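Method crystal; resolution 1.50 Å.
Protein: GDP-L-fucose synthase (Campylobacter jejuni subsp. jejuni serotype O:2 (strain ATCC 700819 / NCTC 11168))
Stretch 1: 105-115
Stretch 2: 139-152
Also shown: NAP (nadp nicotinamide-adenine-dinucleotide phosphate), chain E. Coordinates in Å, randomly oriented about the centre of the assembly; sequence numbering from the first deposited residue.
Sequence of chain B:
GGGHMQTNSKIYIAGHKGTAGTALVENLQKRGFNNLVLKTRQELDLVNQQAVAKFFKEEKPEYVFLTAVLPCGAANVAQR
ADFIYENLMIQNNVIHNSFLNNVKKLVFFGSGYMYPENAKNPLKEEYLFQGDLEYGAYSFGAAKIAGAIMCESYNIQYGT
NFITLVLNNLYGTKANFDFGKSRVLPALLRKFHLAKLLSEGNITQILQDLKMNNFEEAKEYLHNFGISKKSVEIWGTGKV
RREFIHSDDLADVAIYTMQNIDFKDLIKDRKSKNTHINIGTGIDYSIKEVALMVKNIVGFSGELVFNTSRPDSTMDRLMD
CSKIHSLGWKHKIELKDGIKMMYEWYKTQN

Stretch 1, residues 105-115: KLVFFGSGYMY
Stretch 2 139-152: SFGAAKIAGAIMCE

Residues 105-111 form an extended strand, 112-114 a 3-10 segment, and 139-152 lie within a continuous helix held by i to i-4 backbone N-O bonds. Strand and helix axes approach to 8.0 Å, their N-to-C directions 142° apart, so the chains run roughly antiparallel: G110 CA sits 5.6 Å from K144 CA, and M114 CA 4.3 Å from G141 CA. Together they bury 533 Å².

Two glycines permit this closeness. G141 CA lies 3.5 Å from Y113 O in a CA-H...O contact, and G147 CA lies 3.6 Å from F108 CE2; a CB on either would clash with that same atom. F108 (chi1 170°, t; chi2 60°) points toward the helix, bringing CZ to 3.9 Å from K144 CD, while its CB rests 4.0 Å from C151 SG. C151 (chi1 -72°, m) also meets L106, with L106 CD2 4.3 Å from C151 SG.

K144 supplies the polar link. Its chi angles, -73°, -62°, -161° and -176° (m, m, t, t), bend the chain near its base and then extend it past G110, whose CA is 4.1 Å from K144 CD. K144 NZ thereby donates to F109 O at 2.9 Å. K144 NZ also donates to NAP O3D at 2.8 Å and to NAP O2D at 3.1 Å. F109 points its CB away from the helix (chi1 -62°, m); its contribution to this bond is the backbone carbonyl.

At the turn, S111 adopts chi1 162° (t); its OG accepts from Y113 N at 3.0 Å, while its CB meets the edge of the F140 ring (chi1 177°, t; chi2 86°), 3.7 Å from F140 CE2. Y113 (chi1 -75°, m) places CD2 4.1 Å from F140 CD2. M114 (chi1 95°, chi2 -176°, chi3 30°) brings CE to 4.0 Å from K144 CB, and its CB lies 3.9 Å from CG1 of I145 (m, t), an apolar contact.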

# COMPACT_ATOMS: atom_id res chain seq x y z
N LYS B 105 -9.08 18.83 9.66
CA LYS B 105 -7.97 18.71 8.72
C LYS B 105 -6.84 17.91 9.35
O LYS B 105 -6.68 17.94 10.58
CB LYS B 105 -7.48 20.10 8.39
CG LYS B 105 -6.93 20.30 7.02
CD LYS B 105 -7.05 21.78 6.66
CE LYS B 105 -6.12 22.01 5.53
NZ LYS B 105 -6.27 23.39 5.06
N LEU B 106 -6.11 17.18 8.51
CA LEU B 106 -4.98 16.35 8.93
C LEU B 106 -3.83 16.59 7.97
O LEU B 106 -4.09 16.73 6.77
CB LEU B 106 -5.43 14.88 8.89
CG LEU B 106 -4.39 13.81 9.26
CD1 LEU B 106 -5.08 12.62 9.93
CD2 LEU B 106 -3.63 13.34 8.04
N VAL B 107 -2.62 16.63 8.51
CA VAL B 107 -1.38 16.66 7.70
C VAL B 107 -0.57 15.42 8.03
O VAL B 107 -0.37 15.11 9.20
CB VAL B 107 -0.57 17.93 7.96
CG1 VAL B 107 0.82 17.81 7.34
CG2 VAL B 107 -1.31 19.14 7.43
N PHE B 108 -0.21 14.67 7.01
CA PHE B 108 0.61 13.45 7.09
C PHE B 108 1.94 13.76 6.41
O PHE B 108 1.97 14.48 5.41
CB PHE B 108 -0.09 12.29 6.39
CG PHE B 108 0.74 11.05 6.19
CD1 PHE B 108 1.26 10.38 7.28
CD2 PHE B 108 0.90 10.50 4.93
CE1 PHE B 108 2.02 9.23 7.12
CE2 PHE B 108 1.66 9.36 4.77
CZ PHE B 108 2.22 8.75 5.86
N PHE B 109 3.02 13.13 6.84
CA PHE B 109 4.36 13.34 6.23
C PHE B 109 4.78 12.08 5.49
O PHE B 109 4.81 10.96 6.07
CB PHE B 109 5.37 13.74 7.29
CG PHE B 109 5.01 15.04 7.94
CD1 PHE B 109 5.35 16.24 7.34
CD2 PHE B 109 4.20 15.06 9.06
CE1 PHE B 109 4.98 17.44 7.92
CE2 PHE B 109 3.84 16.27 9.64
CZ PHE B 109 4.21 17.46 9.05
N GLY B 110 5.11 12.24 4.21
CA GLY B 110 5.72 11.19 3.41
C GLY B 110 7.23 11.34 3.33
O GLY B 110 7.77 12.36 3.80
N SER B 111 7.87 10.37 2.71
CA SER B 111 9.33 10.29 2.52
C SER B 111 9.61 10.18 1.03
O SER B 111 8.83 9.52 0.32
CB SER B 111 9.89 9.09 3.28
OG SER B 111 11.17 8.75 2.79
N GLY B 112 10.73 10.73 0.60
CA GLY B 112 11.22 10.53 -0.77
C GLY B 112 11.42 9.07 -1.11
O GLY B 112 11.54 8.76 -2.28
N TYR B 113 11.49 8.17 -0.13
CA TYR B 113 11.59 6.72 -0.43
C TYR B 113 10.30 6.25 -1.09
O TYR B 113 10.30 5.10 -1.61
CB TYR B 113 11.88 5.90 0.82
CG TYR B 113 13.31 6.00 1.32
CD1 TYR B 113 14.39 5.71 0.50
CD2 TYR B 113 13.56 6.33 2.63
CE1 TYR B 113 15.69 5.75 0.97
CE2 TYR B 113 14.86 6.39 3.12
CZ TYR B 113 15.92 6.11 2.28
OH TYR B 113 17.19 6.16 2.78
N MET B 114 9.30 7.13 -1.21
CA MET B 114 8.01 6.78 -1.88
C MET B 114 8.15 6.98 -3.40
O MET B 114 7.18 6.67 -4.12
CB MET B 114 6.87 7.66 -1.35
CG MET B 114 6.60 8.88 -2.21
SD MET B 114 5.33 9.96 -1.51
CE MET B 114 5.57 9.66 0.24
N TYR B 115 9.31 7.47 -3.85
CA TYR B 115 9.59 7.72 -5.27
C TYR B 115 10.52 6.66 -5.83
O TYR B 115 11.38 6.13 -5.12
CB TYR B 115 10.16 9.13 -5.47
CG TYR B 115 9.15 10.22 -5.28
CD1 TYR B 115 8.01 10.35 -6.06
CD2 TYR B 115 9.37 11.18 -4.30
CE1 TYR B 115 7.12 11.40 -5.87
CE2 TYR B 115 8.49 12.23 -4.11
CZ TYR B 115 7.35 12.33 -4.89
OH TYR B 115 6.49 13.36 -4.70
N SER B 139 9.86 -1.66 1.52
CA SER B 139 8.64 -1.87 2.33
C SER B 139 8.22 -0.58 3.03
O SER B 139 7.00 -0.30 3.12
CB SER B 139 8.79 -3.03 3.24
OG SER B 139 9.71 -2.77 4.28
N PHE B 140 9.16 0.22 3.48
CA PHE B 140 8.88 1.53 4.11
C PHE B 140 8.27 2.47 3.07
O PHE B 140 7.24 3.11 3.35
CB PHE B 140 10.18 2.08 4.67
CG PHE B 140 10.05 3.45 5.27
CD1 PHE B 140 9.67 3.63 6.58
CD2 PHE B 140 10.35 4.56 4.51
CE1 PHE B 140 9.57 4.90 7.12
CE2 PHE B 140 10.25 5.82 5.06
CZ PHE B 140 9.85 5.99 6.34
N GLY B 141 8.87 2.54 1.88
CA GLY B 141 8.35 3.40 0.80
C GLY B 141 6.95 2.97 0.42
O GLY B 141 6.11 3.83 0.17
N ALA B 142 6.70 1.66 0.33
CA ALA B 142 5.34 1.16 0.00
C ALA B 142 4.37 1.63 1.08
O ALA B 142 3.24 2.03 0.74
CB ALA B 142 5.35 -0.34 -0.18
N ALA B 143 4.74 1.55 2.37
CA ALA B 143 3.84 2.03 3.44
C ALA B 143 3.57 3.52 3.26
O ALA B 143 2.38 3.95 3.33
CB ALA B 143 4.45 1.72 4.78
N LYS B 144 4.57 4.30 2.89
CA LYS B 144 4.38 5.76 2.71
C LYS B 144 3.49 6.05 1.49
O LYS B 144 2.65 6.93 1.58
CB LYS B 144 5.72 6.47 2.59
CG LYS B 144 6.47 6.56 3.92
CD LYS B 144 5.74 7.37 4.97
CE LYS B 144 6.66 7.83 6.06
NZ LYS B 144 5.93 8.54 7.14
N ILE B 145 3.63 5.28 0.42
CA ILE B 145 2.71 5.40 -0.74
C ILE B 145 1.27 5.17 -0.25
O ILE B 145 0.35 5.94 -0.61
CB ILE B 145 3.11 4.43 -1.87
CG1 ILE B 145 4.44 4.82 -2.51
CG2 ILE B 145 2.01 4.35 -2.91
CD1 ILE B 145 4.98 3.82 -3.45
N ALA B 146 1.05 4.10 0.50
CA ALA B 146 -0.32 3.75 0.93
C ALA B 146 -0.85 4.87 1.84
O ALA B 146 -2.06 5.13 1.80
CB ALA B 146 -0.32 2.44 1.68
N GLY B 147 -0.02 5.51 2.63
CA GLY B 147 -0.42 6.67 3.45
C GLY B 147 -0.91 7.81 2.60
O GLY B 147 -2.01 8.35 2.84
N ALA B 148 -0.17 8.14 1.56
CA ALA B 148 -0.56 9.23 0.65
C ALA B 148 -1.88 8.89 -0.05
O ALA B 148 -2.77 9.74 -0.18
CB ALA B 148 0.52 9.48 -0.36
N ILE B 149 -1.99 7.66 -0.52
CA ILE B 149 -3.20 7.24 -1.27
C ILE B 149 -4.40 7.19 -0.32
O ILE B 149 -5.54 7.56 -0.72
CB ILE B 149 -2.91 5.94 -2.05
CG1 ILE B 149 -1.84 6.17 -3.13
CG2 ILE B 149 -4.22 5.38 -2.61
CD1 ILE B 149 -1.46 4.96 -3.95
N MET B 150 -4.13 6.83 0.94
CA MET B 150 -5.18 6.78 1.99
C MET B 150 -5.75 8.19 2.20
O MET B 150 -6.99 8.31 2.29
CB MET B 150 -4.61 6.26 3.31
CG MET B 150 -4.71 4.75 3.46
SD MET B 150 -6.34 4.22 4.06
CE MET B 150 -6.29 4.85 5.74
N CYS B 151 -4.88 9.20 2.28
CA CYS B 151 -5.34 10.59 2.48
C CYS B 151 -6.18 11.00 1.27
O CYS B 151 -7.30 11.52 1.42
CB CYS B 151 -4.17 11.56 2.63
SG CYS B 151 -3.30 11.42 4.21
N GLU B 152 -5.65 10.83 0.07
CA GLU B 152 -6.32 11.31 -1.15
C GLU B 152 -7.64 10.57 -1.30
O GLU B 152 -8.67 11.18 -1.75
CB GLU B 152 -5.42 11.06 -2.35
CG GLU B 152 -6.02 11.46 -3.66
CD GLU B 152 -5.07 11.12 -4.78
OE1 GLU B 152 -4.98 9.90 -5.17
OE2 GLU B 152 -4.38 12.07 -5.24
PA NAP E . 11.00 10.59 14.69
O1A NAP E . 11.59 9.28 14.28
O2A NAP E . 11.95 11.63 15.24
O5B NAP E . 9.87 10.42 15.77
C5B NAP E . 8.83 9.46 15.59
C4B NAP E . 7.99 9.50 16.82
O4B NAP E . 6.88 8.60 16.61
C3B NAP E . 8.70 9.03 18.11
O3B NAP E . 8.57 10.02 19.12
C2B NAP E . 8.01 7.71 18.44
O2B NAP E . 7.84 7.48 19.84
C1B NAP E . 6.63 7.92 17.82
N9A NAP E . 5.98 6.65 17.54
C8A NAP E . 6.41 5.66 16.72
N7A NAP E . 5.66 4.58 16.76
C5A NAP E . 4.69 4.88 17.68
C6A NAP E . 3.60 4.14 18.18
N6A NAP E . 3.34 2.87 17.84
N1A NAP E . 2.83 4.74 19.11
C2A NAP E . 3.11 6.00 19.48
N3A NAP E . 4.11 6.79 19.08
C4A NAP E . 4.87 6.15 18.18
O3 NAP E . 10.22 11.21 13.44
PN NAP E . 10.66 12.40 12.50
O1N NAP E . 12.06 12.17 12.07
O2N NAP E . 10.31 13.65 13.21
O5D NAP E . 9.67 12.17 11.25
C5D NAP E . 8.42 12.82 11.20
C4D NAP E . 7.76 12.43 9.90
O4D NAP E . 8.55 12.93 8.79
C3D NAP E . 7.59 10.92 9.69
O3D NAP E . 6.38 10.65 8.98
C2D NAP E . 8.81 10.61 8.86
O2D NAP E . 8.70 9.39 8.13
C1D NAP E . 8.89 11.82 7.95
N1N NAP E . 10.24 11.97 7.38
C2N NAP E . 11.34 12.18 8.17
C3N NAP E . 12.58 12.22 7.63
C7N NAP E . 13.81 12.43 8.44
O7N NAP E . 14.89 12.64 7.86
N7N NAP E . 13.69 12.40 9.77
C4N NAP E . 12.75 12.11 6.20
C5N NAP E . 11.55 11.94 5.42
C6N NAP E . 10.40 11.80 6.00
P2B NAP E . 9.08 6.94 20.73
O1X NAP E . 9.95 8.15 20.91
O2X NAP E . 9.71 5.81 20.05
O3X NAP E . 8.41 6.48 22.04